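Local atomic coordinates of octaprenyl Pyrophosphate Synthase (Helicobacter pylori, PDB entry 3TC1), a protein that probably condenses isopentenyl pyrophosphate units onto an allylic pyrophosphate primer to build the C40 chain of octaprenyl pyrophosphate, as trans-prenyltransferases do. Residues A182-D187 and K288-L293; G189-M194 and S280-E285; I17-S22 and Y109-F114; Q10-S15 and K58-C63; G242-Y247 and I256-E261. One frame throughout, in Å; residues are numbered along the deposited sequence.

Contact 1: A182-D187 and K288-L293; sequences AKIYAD and KGENNL
Glu-290 reaches from the loop between helices 268-286 and 293-301 to Ile-184 and Tyr-185, in the first turns of helix 182-205. Its chain starts beside the phenol: CB lies 3.7 Å from Tyr-185 OH. The next carbon makes the tightest approach to that residue, CG standing 3.2 Å from Tyr-185 OH and 4.0 Å from its CZ. A fold at chi2 (-61°) then swings the carboxylate past the hydroxyl, leaving CD 3.7 Å from Tyr-185 OH and the group's plane only 23° from that of the ring. At the tip OE1 turns to the aliphatic neighbour and meets Ile-184 CD1 at 3.2 Å, the two side chains coming from opposite directions. OE2, like OE1, stays 4.1 Å from Tyr-185 OH, beyond hydrogen-bonding range. Tyr-185 is buried and also packs on Leu-46 and Lys-180, while Asn-292 sits at the N-cap of helix 293-301 and touches Ala-45. The acid thus sets its methylene carbons against the phenol oxygen and one carboxylate oxygen against a methyl group. Contact between these segments is therefore mainly van der Waals, and the carboxylate's charge is not balanced by either of the two side chains it meets.

Contact 2: G189-M194 and S280-E285; sequences GLNFGM and SKKALE
Asn-191 and Ala-283 mark the closest backbone approach, CA to CA 5.3 Å, where the two helical segments run nearly antiparallel (157°) with axes 7.8 Å apart. So short a spacing rests on a small residue: Ala-283 offers one methyl, and its CB lies 4.2 Å from Asn-191 CB and equally far from the backbone N of Phe-192. Asn-191 CB also rests 3.9 Å from Ala-283 N. Helix 182-205 belongs to the all-helical isoprenoid synthase fold and runs on into the second aspartate-rich sequence of the family; the side chain of Phe-192 is about 14 Å from a bound magnesium ion. Helix 268-286 packs along one side of this helix, while Leu-190 and Met-194 touch helix 152-177. Lys-282 closes the margin of the interface. Its CB lies over the buried amide of Asn-191, 3.6 Å from Asn-191 CG, and the chain, bent at chi3 (70°), curls round the group's end, Lys-282 CE standing 3.9 Å from the same carbon; the two side chains cross at about a right angle. Tyr-279, earlier on the lysine's helix, also packs against Asn-191.

Contact 3: I17-S22 and Y109-F114; sequences IKEIES and YSKAFF
The flat carboxylate of Glu-19 receives the ammonium of Lys-111 at one oxygen: NZ donates to OE1 at 2.9 Å, in a salt bridge that meets the C-O bond nearly end-on. A second flat group, the indole of Trp-16, engages the same ammonium in a cation-pi contact. Lys-111 leaves helix 92-116 with CG opposite its own backbone N (chi1 175°), kinks at chi2 (58°) and then runs straight, crossing Glu-19 at about a right angle. Its CE follows NZ in, 3.7 Å from Glu-19 OE1. Glu-19 is extended beyond CG, and Lys-111 NZ lies alongside it, as near to Glu-19 CB (4.0 Å) as to the carboxylate carbon. Glu-115 provides a second salt bridge to Lys-111, so the one cation has two acids and an indole as partners; this would probably hold the lysine protonated. Glu-19 itself sits in a type I turn from Lys-18 to Glu-21, after which Ser-22 OG caps helix 23-29 through Ile-25 N. Ile-20 O accepts a hydrogen bond from Arg-136 of the second subunit, and Phe-113 stacks on Phe-113 of that subunit. Helix 92-116 packed in this way on helices 92-116 and 121-144 of the second subunit is typical of the homodimer interface of trans-prenyltransferases.

Contact 4: Q10-S15 and K58-C63; sequences QNKIAS and KALNLC
Lys-12 of helix 3-18 meets Asn-61 and Leu-60 of helix 53-80. The polar part is one hydrogen bond, from Lys-12 NZ to Asn-61 OD1 at 2.9 Å. The ammonium comes in at 148° to the amide C=O and 21° out of its plane; a bend at the last torsion of the lysine (chi4 -64°) turns NZ onto this oxygen. Charge is met by Asp-57, one turn before Asn-61, which forms a salt bridge with the same nitrogen. Apolar contact comes from the methylenes: Lys-12 CE lies 3.6 Å from Leu-60 CB and CD 4.0 Å from it, the two chains crossing nearly at right angles. Within helix 3-18, Asn-11 O takes Ser-15 N at 2.9 Å and Ser-15 OG at 3.0 Å, from opposite faces of its carbonyl plane. Ile-13 extends the packing toward Thr-64 and Glu-67. One lysine thus joins the helices in two ways: its last methylenes rest on Leu-60 CB, while its charge is probably offset by Asp-57, with the neutral amide oxygen of Asn-61 as a further acceptor at the protein surface.

Contact 5: G242-Y247 and I256-E261; sequences GLLISY and IEWTKE
Trp-258 projects from helix 253-265 into an angle formed by Tyr-247, Leu-243 and Leu-244, and each of the three crosses it at about a right angle. Tyr-247 makes a T-shaped pair with it: the tyrosine edge points at one face of the indole, planes 82° apart and the centroid of the tyrosine ring 5.2 Å from that of the six-membered ring. The touching edge is the CD2-CE2 side, with Tyr-247 CE2 3.6 Å from Trp-258 CE3 and displaced toward the rim. The tryptophan CG is trans to the backbone N (chi1 -179°), which carries the indole away from its own helix and across to helix 238-246. The two helices form a helical hairpin, roughly antiparallel and joined by a short loop, on a peripheral part of the all-helical prenyl synthase fold. Leu-243 meets the CZ2 side of the indole, its CD1 3.9 Å from Trp-258 CZ2, and Leu-244 CD1 is 4.1 Å from Trp-258 CZ3, beside the tyrosine. Even the backbone takes part, Leu-244 N standing 4.0 Å from Trp-258 CH2. On the tyrosine, Leu-243 O sits 3.2 Å above the plane of the Tyr-247 ring, offset to its rim; that oxygen accepts Ser-246 OG at 2.6 Å. Leu-244 also packs on Tyr-229, Leu-236 and Phe-220. Thr-259 OG1, in the plane of the indole at its edge, is bonded to Ile-255 O.

Contact 2 is the buried one of the five, and contact 4 lies at the surface; contacts 1, 3 and 5 are partly buried. Contacts 1 and 2 share helix 182-205, their centres 10 Å apart: close helix packing over an alanine gives way to a glutamate from a loop. Contacts 3 and 4 share helix 3-18, centres 12 Å apart, and each turns on one lysine, bound across the contact to a carboxylate in 17-22/109-114, beside the second subunit, and to an amide in 10-15/58-63, where its carboxylate partner lies just outside the segments. Contact 5 stands apart, about 31 Å between centres from contact 2, and is the aromatic one, joining helices close in sequence rather than distant ones.

Contact 1: A182-D187 and K288-L293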
# COMPACT_ATOMS: atom_id res chain seq x y z
N ALA B 182 -8.31 -27.41 2.33
CA ALA B 182 -8.25 -26.08 1.93
C ALA B 182 -9.38 -25.75 0.99
O ALA B 182 -9.85 -24.72 1.02
CB ALA B 182 -7.01 -25.75 1.41
N LYS B 183 -9.75 -26.69 0.17
CA LYS B 183 -10.85 -26.50 -0.80
C LYS B 183 -12.19 -26.26 -0.13
O LYS B 183 -12.96 -25.38 -0.52
CB LYS B 183 -10.96 -27.71 -1.76
CG LYS B 183 -12.03 -27.50 -2.84
CD LYS B 183 -12.28 -28.73 -3.70
CE LYS B 183 -12.79 -29.93 -2.87
NZ LYS B 183 -14.16 -29.76 -2.28
N ILE B 184 -12.47 -27.05 0.89
CA ILE B 184 -13.71 -26.94 1.63
C ILE B 184 -13.86 -25.57 2.27
O ILE B 184 -14.90 -24.92 2.14
CB ILE B 184 -13.82 -28.02 2.74
CG1 ILE B 184 -13.97 -29.40 2.11
CG2 ILE B 184 -14.98 -27.69 3.66
CD1 ILE B 184 -14.01 -30.53 3.11
N TYR B 185 -12.81 -25.12 2.94
CA TYR B 185 -12.85 -23.84 3.61
C TYR B 185 -12.73 -22.62 2.70
O TYR B 185 -13.24 -21.55 3.02
CB TYR B 185 -11.81 -23.82 4.73
CG TYR B 185 -12.19 -24.79 5.83
CD1 TYR B 185 -13.19 -24.47 6.74
CD2 TYR B 185 -11.60 -26.06 5.91
CE1 TYR B 185 -13.60 -25.39 7.70
CE2 TYR B 185 -12.01 -26.98 6.87
CZ TYR B 185 -13.01 -26.64 7.76
OH TYR B 185 -13.43 -27.54 8.71
N ALA B 186 -12.07 -22.79 1.56
CA ALA B 186 -11.96 -21.69 0.61
C ALA B 186 -13.36 -21.49 0.05
O ALA B 186 -13.82 -20.36 -0.15
CB ALA B 186 -10.99 -22.06 -0.51
N ASP B 187 -14.05 -22.60 -0.20
CA ASP B 187 -15.40 -22.59 -0.73
C ASP B 187 -16.35 -21.94 0.28
O ASP B 187 -17.20 -21.13 -0.10
CB ASP B 187 -15.85 -24.02 -1.04
CG ASP B 187 -17.09 -24.07 -1.91
OD1 ASP B 187 -17.07 -23.47 -3.00
OD2 ASP B 187 -18.08 -24.72 -1.50
N LYS B 288 -20.70 -29.00 5.37
CA LYS B 288 -21.66 -30.00 5.82
C LYS B 288 -20.90 -31.15 6.47
O LYS B 288 -21.22 -31.56 7.59
CB LYS B 288 -22.46 -30.53 4.62
CG LYS B 288 -23.93 -30.80 4.88
CD LYS B 288 -24.69 -29.51 5.16
CE LYS B 288 -26.19 -29.70 5.01
NZ LYS B 288 -26.58 -30.01 3.60
N GLY B 289 -19.89 -31.65 5.77
CA GLY B 289 -19.08 -32.74 6.28
C GLY B 289 -18.51 -32.49 7.66
O GLY B 289 -18.65 -33.31 8.57
N GLU B 290 -17.85 -31.34 7.83
CA GLU B 290 -17.25 -30.99 9.11
C GLU B 290 -18.37 -30.76 10.12
O GLU B 290 -19.55 -30.86 9.78
CB GLU B 290 -16.42 -29.71 8.97
CG GLU B 290 -15.67 -29.61 7.64
CD GLU B 290 -14.66 -30.73 7.43
OE1 GLU B 290 -14.10 -30.81 6.32
OE2 GLU B 290 -14.44 -31.52 8.37
N ASN B 291 -18.01 -30.45 11.36
CA ASN B 291 -19.00 -30.20 12.40
C ASN B 291 -18.58 -28.95 13.15
O ASN B 291 -18.41 -28.95 14.37
CB ASN B 291 -19.07 -31.38 13.36
CG ASN B 291 -20.48 -31.90 13.55
OD1 ASN B 291 -21.08 -32.45 12.63
ND2 ASN B 291 -21.02 -31.71 14.75
N ASN B 292 -18.40 -27.87 12.40
CA ASN B 292 -17.97 -26.60 12.97
C ASN B 292 -19.16 -25.72 13.35
O ASN B 292 -19.74 -25.04 12.51
CB ASN B 292 -17.08 -25.87 11.96
CG ASN B 292 -16.12 -24.93 12.62
OD1 ASN B 292 -14.93 -24.93 12.31
ND2 ASN B 292 -16.62 -24.11 13.54
N LEU B 293 -19.49 -25.73 14.64
CA LEU B 293 -20.61 -24.95 15.16
C LEU B 293 -20.40 -23.44 15.05
O LEU B 293 -21.34 -22.71 14.76
CB LEU B 293 -20.86 -25.32 16.62
CG LEU B 293 -21.13 -26.80 16.90
CD1 LEU B 293 -21.33 -27.01 18.39
CD2 LEU B 293 -22.36 -27.25 16.12

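Contact 2: G189-M194 and S280-E285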
# COMPACT_ATOMS: atom_id res chain seq x y z
N GLY B 189 -15.46 -19.84 2.61
CA GLY B 189 -15.08 -18.44 2.68
C GLY B 189 -15.61 -17.58 1.55
O GLY B 189 -16.09 -16.47 1.78
N LEU B 190 -15.53 -18.09 0.32
CA LEU B 190 -16.00 -17.33 -0.84
C LEU B 190 -17.50 -17.05 -0.78
O LEU B 190 -17.94 -15.91 -1.00
CB LEU B 190 -15.69 -18.09 -2.13
CG LEU B 190 -16.08 -17.38 -3.43
CD1 LEU B 190 -15.19 -16.15 -3.62
CD2 LEU B 190 -15.93 -18.33 -4.62
N ASN B 191 -18.29 -18.08 -0.50
CA ASN B 191 -19.73 -17.90 -0.42
C ASN B 191 -20.15 -17.06 0.78
O ASN B 191 -21.06 -16.25 0.67
CB ASN B 191 -20.42 -19.27 -0.42
CG ASN B 191 -20.32 -19.97 -1.77
OD1 ASN B 191 -19.47 -20.84 -1.97
ND2 ASN B 191 -21.17 -19.57 -2.71
N PHE B 192 -19.48 -17.24 1.92
CA PHE B 192 -19.80 -16.45 3.10
C PHE B 192 -19.52 -14.98 2.79
O PHE B 192 -20.27 -14.10 3.19
CB PHE B 192 -18.94 -16.87 4.30
CG PHE B 192 -19.13 -16.00 5.52
CD1 PHE B 192 -20.09 -16.32 6.48
CD2 PHE B 192 -18.39 -14.83 5.68
CE1 PHE B 192 -20.32 -15.48 7.58
CE2 PHE B 192 -18.61 -13.99 6.78
CZ PHE B 192 -19.58 -14.32 7.72
N GLY B 193 -18.41 -14.74 2.08
CA GLY B 193 -18.03 -13.39 1.71
C GLY B 193 -19.02 -12.73 0.78
O GLY B 193 -19.29 -11.53 0.89
N MET B 194 -19.56 -13.50 -0.16
CA MET B 194 -20.55 -12.98 -1.10
C MET B 194 -21.81 -12.59 -0.32
O MET B 194 -22.34 -11.50 -0.49
CB MET B 194 -20.90 -14.03 -2.16
CG MET B 194 -19.76 -14.35 -3.15
SD MET B 194 -19.19 -12.91 -4.09
CE MET B 194 -20.41 -12.85 -5.40
N SER B 280 -25.43 -18.11 1.45
CA SER B 280 -25.38 -18.59 2.83
C SER B 280 -25.57 -20.10 2.85
O SER B 280 -24.89 -20.82 3.59
CB SER B 280 -26.47 -17.91 3.66
OG SER B 280 -26.44 -18.38 5.00
N LYS B 281 -26.51 -20.58 2.03
CA LYS B 281 -26.79 -22.01 1.94
C LYS B 281 -25.57 -22.74 1.39
O LYS B 281 -25.21 -23.81 1.89
CB LYS B 281 -28.00 -22.27 1.04
CG LYS B 281 -29.32 -21.74 1.59
CD LYS B 281 -30.49 -22.12 0.69
CE LYS B 281 -31.80 -21.51 1.19
NZ LYS B 281 -32.18 -22.00 2.54
N LYS B 282 -24.95 -22.17 0.37
CA LYS B 282 -23.76 -22.78 -0.23
C LYS B 282 -22.65 -22.88 0.81
O LYS B 282 -21.95 -23.89 0.88
CB LYS B 282 -23.30 -21.96 -1.45
CG LYS B 282 -24.23 -22.09 -2.65
CD LYS B 282 -23.85 -21.16 -3.81
CE LYS B 282 -22.55 -21.58 -4.50
NZ LYS B 282 -22.16 -20.65 -5.60
N ALA B 283 -22.49 -21.85 1.64
CA ALA B 283 -21.46 -21.86 2.67
C ALA B 283 -21.68 -23.04 3.62
O ALA B 283 -20.77 -23.83 3.87
CB ALA B 283 -21.47 -20.55 3.44
N LEU B 284 -22.89 -23.14 4.16
CA LEU B 284 -23.23 -24.21 5.08
C LEU B 284 -23.04 -25.56 4.40
O LEU B 284 -22.58 -26.52 5.02
CB LEU B 284 -24.68 -24.04 5.55
CG LEU B 284 -24.95 -22.80 6.40
CD1 LEU B 284 -26.44 -22.58 6.56
CD2 LEU B 284 -24.27 -22.96 7.75
N GLU B 285 -23.39 -25.62 3.12
CA GLU B 285 -23.26 -26.84 2.33
C GLU B 285 -21.80 -27.29 2.31
O GLU B 285 -21.49 -28.45 2.59
CB GLU B 285 -23.73 -26.57 0.90
CG GLU B 285 -23.72 -27.79 -0.01
CD GLU B 285 -24.78 -28.81 0.36
OE1 GLU B 285 -24.74 -29.32 1.50
OE2 GLU B 285 -25.65 -29.09 -0.48

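Contact 3: I17-S22 and Y109-F114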
# COMPACT_ATOMS: atom_id res chain seq x y z
N ILE B 17 3.32 -2.96 15.68
CA ILE B 17 3.42 -1.53 15.41
C ILE B 17 4.59 -0.96 16.21
O ILE B 17 5.35 -0.14 15.71
CB ILE B 17 2.12 -0.77 15.80
CG1 ILE B 17 1.01 -1.11 14.80
CG2 ILE B 17 2.36 0.75 15.80
CD1 ILE B 17 1.32 -0.71 13.38
N LYS B 18 4.73 -1.41 17.46
CA LYS B 18 5.84 -0.94 18.29
C LYS B 18 7.19 -1.39 17.73
O LYS B 18 8.20 -0.72 17.93
CB LYS B 18 5.69 -1.44 19.73
CG LYS B 18 4.64 -0.71 20.55
CD LYS B 18 4.63 -1.22 21.98
CE LYS B 18 3.67 -0.43 22.87
NZ LYS B 18 2.25 -0.54 22.43
N GLU B 19 7.20 -2.52 17.03
CA GLU B 19 8.43 -3.03 16.44
C GLU B 19 8.93 -2.13 15.31
O GLU B 19 10.10 -2.20 14.92
CB GLU B 19 8.23 -4.46 15.91
CG GLU B 19 7.91 -5.46 17.02
CD GLU B 19 7.76 -6.89 16.53
OE1 GLU B 19 7.61 -7.12 15.31
OE2 GLU B 19 7.78 -7.81 17.38
N ILE B 20 8.05 -1.28 14.79
CA ILE B 20 8.43 -0.36 13.72
C ILE B 20 9.28 0.76 14.32
O ILE B 20 10.02 1.45 13.62
CB ILE B 20 7.19 0.21 13.01
CG1 ILE B 20 6.35 -0.94 12.45
CG2 ILE B 20 7.60 1.14 11.88
CD1 ILE B 20 5.08 -0.52 11.76
N GLU B 21 9.17 0.92 15.64
CA GLU B 21 9.93 1.91 16.39
C GLU B 21 9.87 3.32 15.80
O GLU B 21 10.87 3.88 15.35
CB GLU B 21 11.39 1.46 16.51
CG GLU B 21 11.54 0.08 17.13
CD GLU B 21 12.99 -0.37 17.26
OE1 GLU B 21 13.73 -0.28 16.27
OE2 GLU B 21 13.37 -0.83 18.35
N SER B 22 8.67 3.89 15.83
CA SER B 22 8.45 5.23 15.32
C SER B 22 7.37 5.91 16.15
O SER B 22 6.21 5.50 16.12
CB SER B 22 8.03 5.18 13.85
OG SER B 22 7.56 6.44 13.42
N TYR B 109 0.43 -2.68 5.33
CA TYR B 109 0.64 -3.66 4.27
C TYR B 109 2.04 -4.28 4.28
O TYR B 109 2.18 -5.49 4.20
CB TYR B 109 0.41 -3.05 2.89
CG TYR B 109 -1.03 -2.98 2.42
CD1 TYR B 109 -1.87 -4.09 2.52
CD2 TYR B 109 -1.53 -1.82 1.83
CE1 TYR B 109 -3.18 -4.05 2.04
CE2 TYR B 109 -2.84 -1.76 1.35
CZ TYR B 109 -3.66 -2.88 1.46
OH TYR B 109 -4.95 -2.83 0.99
N SER B 110 3.07 -3.44 4.36
CA SER B 110 4.44 -3.94 4.34
C SER B 110 4.83 -4.73 5.60
O SER B 110 5.48 -5.77 5.50
CB SER B 110 5.44 -2.79 4.09
OG SER B 110 5.23 -1.71 4.98
N LYS B 111 4.42 -4.25 6.77
CA LYS B 111 4.73 -4.97 8.01
C LYS B 111 4.03 -6.32 7.95
O LYS B 111 4.59 -7.34 8.35
CB LYS B 111 4.25 -4.17 9.23
CG LYS B 111 4.44 -4.90 10.58
CD LYS B 111 5.90 -5.28 10.86
CE LYS B 111 6.03 -6.00 12.20
NZ LYS B 111 7.41 -6.48 12.50
N ALA B 112 2.80 -6.33 7.45
CA ALA B 112 2.03 -7.56 7.34
C ALA B 112 2.70 -8.55 6.38
O ALA B 112 2.77 -9.74 6.68
CB ALA B 112 0.61 -7.27 6.88
N PHE B 113 3.17 -8.06 5.23
CA PHE B 113 3.83 -8.94 4.26
C PHE B 113 5.16 -9.45 4.79
O PHE B 113 5.57 -10.57 4.49
CB PHE B 113 4.10 -8.21 2.95
CG PHE B 113 4.58 -9.12 1.84
CD1 PHE B 113 3.67 -9.85 1.07
CD2 PHE B 113 5.94 -9.27 1.58
CE1 PHE B 113 4.11 -10.70 0.05
CE2 PHE B 113 6.39 -10.12 0.57
CZ PHE B 113 5.47 -10.83 -0.20
N PHE B 114 5.84 -8.61 5.56
CA PHE B 114 7.12 -9.00 6.12
C PHE B 114 6.92 -10.24 6.98
O PHE B 114 7.66 -11.21 6.87
CB PHE B 114 7.71 -7.87 6.97
CG PHE B 114 9.00 -8.23 7.64
CD1 PHE B 114 10.19 -8.27 6.92
CD2 PHE B 114 9.02 -8.59 8.99
CE1 PHE B 114 11.38 -8.66 7.53
CE2 PHE B 114 10.21 -8.98 9.61
CZ PHE B 114 11.39 -9.02 8.88

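Contact 4: Q10-S15 and K58-C63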
# COMPACT_ATOMS: atom_id res chain seq x y z
N GLN B 10 -5.21 -8.67 19.02
CA GLN B 10 -5.22 -7.22 19.20
C GLN B 10 -3.86 -6.79 19.75
O GLN B 10 -3.27 -5.80 19.31
CB GLN B 10 -6.34 -6.86 20.18
CG GLN B 10 -6.50 -5.39 20.49
CD GLN B 10 -7.57 -5.13 21.55
OE1 GLN B 10 -8.71 -5.56 21.40
NE2 GLN B 10 -7.19 -4.45 22.62
N ASN B 11 -3.36 -7.55 20.72
CA ASN B 11 -2.07 -7.25 21.32
C ASN B 11 -0.89 -7.50 20.38
O ASN B 11 0.13 -6.82 20.46
CB ASN B 11 -1.90 -8.01 22.63
CG ASN B 11 -2.81 -7.49 23.73
OD1 ASN B 11 -3.05 -6.28 23.82
ND2 ASN B 11 -3.32 -8.39 24.57
N LYS B 12 -1.02 -8.48 19.49
CA LYS B 12 0.05 -8.77 18.53
C LYS B 12 0.18 -7.61 17.55
O LYS B 12 1.29 -7.21 17.19
CB LYS B 12 -0.25 -10.06 17.75
CG LYS B 12 0.13 -11.33 18.48
CD LYS B 12 -0.07 -12.57 17.60
CE LYS B 12 0.51 -13.82 18.25
NZ LYS B 12 2.00 -13.72 18.40
N ILE B 13 -0.96 -7.07 17.13
CA ILE B 13 -0.97 -5.93 16.22
C ILE B 13 -0.23 -4.76 16.88
O ILE B 13 0.59 -4.10 16.25
CB ILE B 13 -2.42 -5.48 15.90
CG1 ILE B 13 -3.15 -6.59 15.15
CG2 ILE B 13 -2.40 -4.21 15.07
CD1 ILE B 13 -4.64 -6.30 14.93
N ALA B 14 -0.53 -4.52 18.15
CA ALA B 14 0.10 -3.44 18.90
C ALA B 14 1.61 -3.67 19.02
O ALA B 14 2.40 -2.74 18.94
CB ALA B 14 -0.52 -3.32 20.29
N SER B 15 2.00 -4.92 19.23
CA SER B 15 3.41 -5.25 19.35
C SER B 15 4.13 -5.03 18.02
O SER B 15 5.25 -4.50 18.00
CB SER B 15 3.58 -6.71 19.78
OG SER B 15 3.04 -6.91 21.08
N LYS B 58 1.38 -19.49 15.54
CA LYS B 58 1.48 -19.24 14.10
C LYS B 58 0.11 -18.84 13.56
O LYS B 58 0.01 -17.97 12.70
CB LYS B 58 1.93 -20.50 13.35
CG LYS B 58 3.42 -20.83 13.41
CD LYS B 58 3.70 -21.99 12.45
CE LYS B 58 5.19 -22.28 12.28
NZ LYS B 58 5.75 -23.11 13.37
N ALA B 59 -0.93 -19.48 14.07
CA ALA B 59 -2.29 -19.19 13.64
C ALA B 59 -2.69 -17.77 14.07
O ALA B 59 -3.33 -17.05 13.31
CB ALA B 59 -3.25 -20.20 14.23
N LEU B 60 -2.31 -17.38 15.28
CA LEU B 60 -2.63 -16.05 15.75
C LEU B 60 -1.86 -15.04 14.89
O LEU B 60 -2.36 -13.95 14.59
CB LEU B 60 -2.25 -15.91 17.22
CG LEU B 60 -3.05 -16.85 18.13
CD1 LEU B 60 -2.58 -16.71 19.57
CD2 LEU B 60 -4.53 -16.54 18.02
N ASN B 61 -0.64 -15.41 14.48
CA ASN B 61 0.16 -14.53 13.63
C ASN B 61 -0.53 -14.35 12.29
O ASN B 61 -0.55 -13.25 11.74
CB ASN B 61 1.56 -15.10 13.39
CG ASN B 61 2.48 -14.91 14.58
OD1 ASN B 61 2.16 -14.17 15.50
ND2 ASN B 61 3.63 -15.58 14.55
N LEU B 62 -1.10 -15.43 11.77
CA LEU B 62 -1.80 -15.37 10.50
C LEU B 62 -3.01 -14.45 10.59
O LEU B 62 -3.29 -13.68 9.66
CB LEU B 62 -2.26 -16.77 10.07
CG LEU B 62 -2.92 -16.84 8.68
CD1 LEU B 62 -1.95 -16.36 7.63
CD2 LEU B 62 -3.34 -18.28 8.37
N CYS B 63 -3.74 -14.55 11.70
CA CYS B 63 -4.92 -13.71 11.91
C CYS B 63 -4.49 -12.25 12.02
O CYS B 63 -5.18 -11.34 11.55
CB CYS B 63 -5.64 -14.11 13.20
SG CYS B 63 -6.50 -15.71 13.13

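Contact 5: G242-Y247 and I256-E261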
# COMPACT_ATOMS: atom_id res chain seq x y z
N GLY B 242 -35.56 6.97 -15.23
CA GLY B 242 -34.98 8.29 -15.45
C GLY B 242 -34.73 8.98 -14.12
O GLY B 242 -33.67 9.59 -13.91
N LEU B 243 -35.70 8.89 -13.22
CA LEU B 243 -35.56 9.52 -11.91
C LEU B 243 -34.42 8.89 -11.10
O LEU B 243 -33.60 9.60 -10.52
CB LEU B 243 -36.86 9.40 -11.11
CG LEU B 243 -38.07 10.22 -11.58
CD1 LEU B 243 -39.25 9.99 -10.62
CD2 LEU B 243 -37.71 11.70 -11.62
N LEU B 244 -34.37 7.56 -11.06
CA LEU B 244 -33.32 6.89 -10.32
C LEU B 244 -31.95 7.34 -10.82
O LEU B 244 -31.07 7.67 -10.02
CB LEU B 244 -33.45 5.37 -10.44
CG LEU B 244 -32.41 4.57 -9.65
CD1 LEU B 244 -32.54 4.87 -8.16
CD2 LEU B 244 -32.61 3.08 -9.92
N ILE B 245 -31.77 7.35 -12.14
CA ILE B 245 -30.50 7.78 -12.71
C ILE B 245 -30.19 9.22 -12.32
O ILE B 245 -29.05 9.55 -11.99
CB ILE B 245 -30.50 7.64 -14.25
CG1 ILE B 245 -30.55 6.15 -14.63
CG2 ILE B 245 -29.25 8.29 -14.84
CD1 ILE B 245 -30.59 5.89 -16.12
N SER B 246 -31.20 10.08 -12.34
CA SER B 246 -31.01 11.48 -11.98
C SER B 246 -30.63 11.63 -10.51
O SER B 246 -30.04 12.63 -10.11
CB SER B 246 -32.29 12.27 -12.24
OG SER B 246 -33.24 12.03 -11.21
N TYR B 247 -30.98 10.64 -9.69
CA TYR B 247 -30.64 10.71 -8.27
C TYR B 247 -29.24 10.17 -7.98
O TYR B 247 -28.78 10.23 -6.84
CB TYR B 247 -31.68 9.97 -7.42
CG TYR B 247 -33.06 10.57 -7.49
CD1 TYR B 247 -33.25 11.92 -7.81
CD2 TYR B 247 -34.20 9.80 -7.22
CE1 TYR B 247 -34.52 12.49 -7.86
CE2 TYR B 247 -35.47 10.35 -7.27
CZ TYR B 247 -35.63 11.70 -7.59
OH TYR B 247 -36.90 12.25 -7.65
N ILE B 256 -34.06 9.67 -0.54
CA ILE B 256 -34.08 8.46 0.28
C ILE B 256 -35.51 7.94 0.43
O ILE B 256 -35.77 6.75 0.21
CB ILE B 256 -33.46 8.74 1.68
CG1 ILE B 256 -31.94 8.90 1.53
CG2 ILE B 256 -33.79 7.59 2.63
CD1 ILE B 256 -31.23 9.33 2.81
N GLU B 257 -36.45 8.82 0.78
CA GLU B 257 -37.84 8.38 0.93
C GLU B 257 -38.41 7.80 -0.36
O GLU B 257 -39.10 6.78 -0.34
CB GLU B 257 -38.72 9.53 1.43
CG GLU B 257 -38.43 9.92 2.88
CD GLU B 257 -38.40 8.71 3.81
OE1 GLU B 257 -39.41 7.97 3.86
OE2 GLU B 257 -37.38 8.49 4.49
N TRP B 258 -38.12 8.45 -1.50
CA TRP B 258 -38.61 7.95 -2.78
C TRP B 258 -38.04 6.55 -3.05
O TRP B 258 -38.75 5.64 -3.46
CB TRP B 258 -38.20 8.91 -3.90
CG TRP B 258 -38.68 8.49 -5.28
CD1 TRP B 258 -39.89 8.79 -5.85
CD2 TRP B 258 -37.96 7.71 -6.24
NE1 TRP B 258 -39.96 8.25 -7.12
CE2 TRP B 258 -38.79 7.58 -7.38
CE3 TRP B 258 -36.69 7.11 -6.25
CZ2 TRP B 258 -38.39 6.87 -8.52
CZ3 TRP B 258 -36.30 6.41 -7.39
CH2 TRP B 258 -37.15 6.30 -8.51
N THR B 259 -36.74 6.39 -2.80
CA THR B 259 -36.06 5.12 -3.01
C THR B 259 -36.63 4.01 -2.13
O THR B 259 -36.77 2.86 -2.57
CB THR B 259 -34.54 5.26 -2.71
OG1 THR B 259 -33.98 6.27 -3.56
CG2 THR B 259 -33.83 3.95 -2.97
N LYS B 260 -36.95 4.33 -0.88
CA LYS B 260 -37.50 3.32 0.00
C LYS B 260 -38.87 2.84 -0.48
O LYS B 260 -39.20 1.66 -0.36
CB LYS B 260 -37.60 3.84 1.44
CG LYS B 260 -36.25 4.00 2.11
CD LYS B 260 -36.36 4.19 3.61
CE LYS B 260 -37.00 5.51 3.97
NZ LYS B 260 -36.97 5.74 5.44
N GLU B 261 -39.66 3.76 -1.02
CA GLU B 261 -40.99 3.41 -1.52
C GLU B 261 -40.87 2.50 -2.73
O GLU B 261 -41.64 1.55 -2.89
CB GLU B 261 -41.77 4.66 -1.92
CG GLU B 261 -42.00 5.64 -0.79
CD GLU B 261 -42.90 6.78 -1.20
OE1 GLU B 261 -42.92 7.14 -2.40
OE2 GLU B 261 -43.60 7.33 -0.32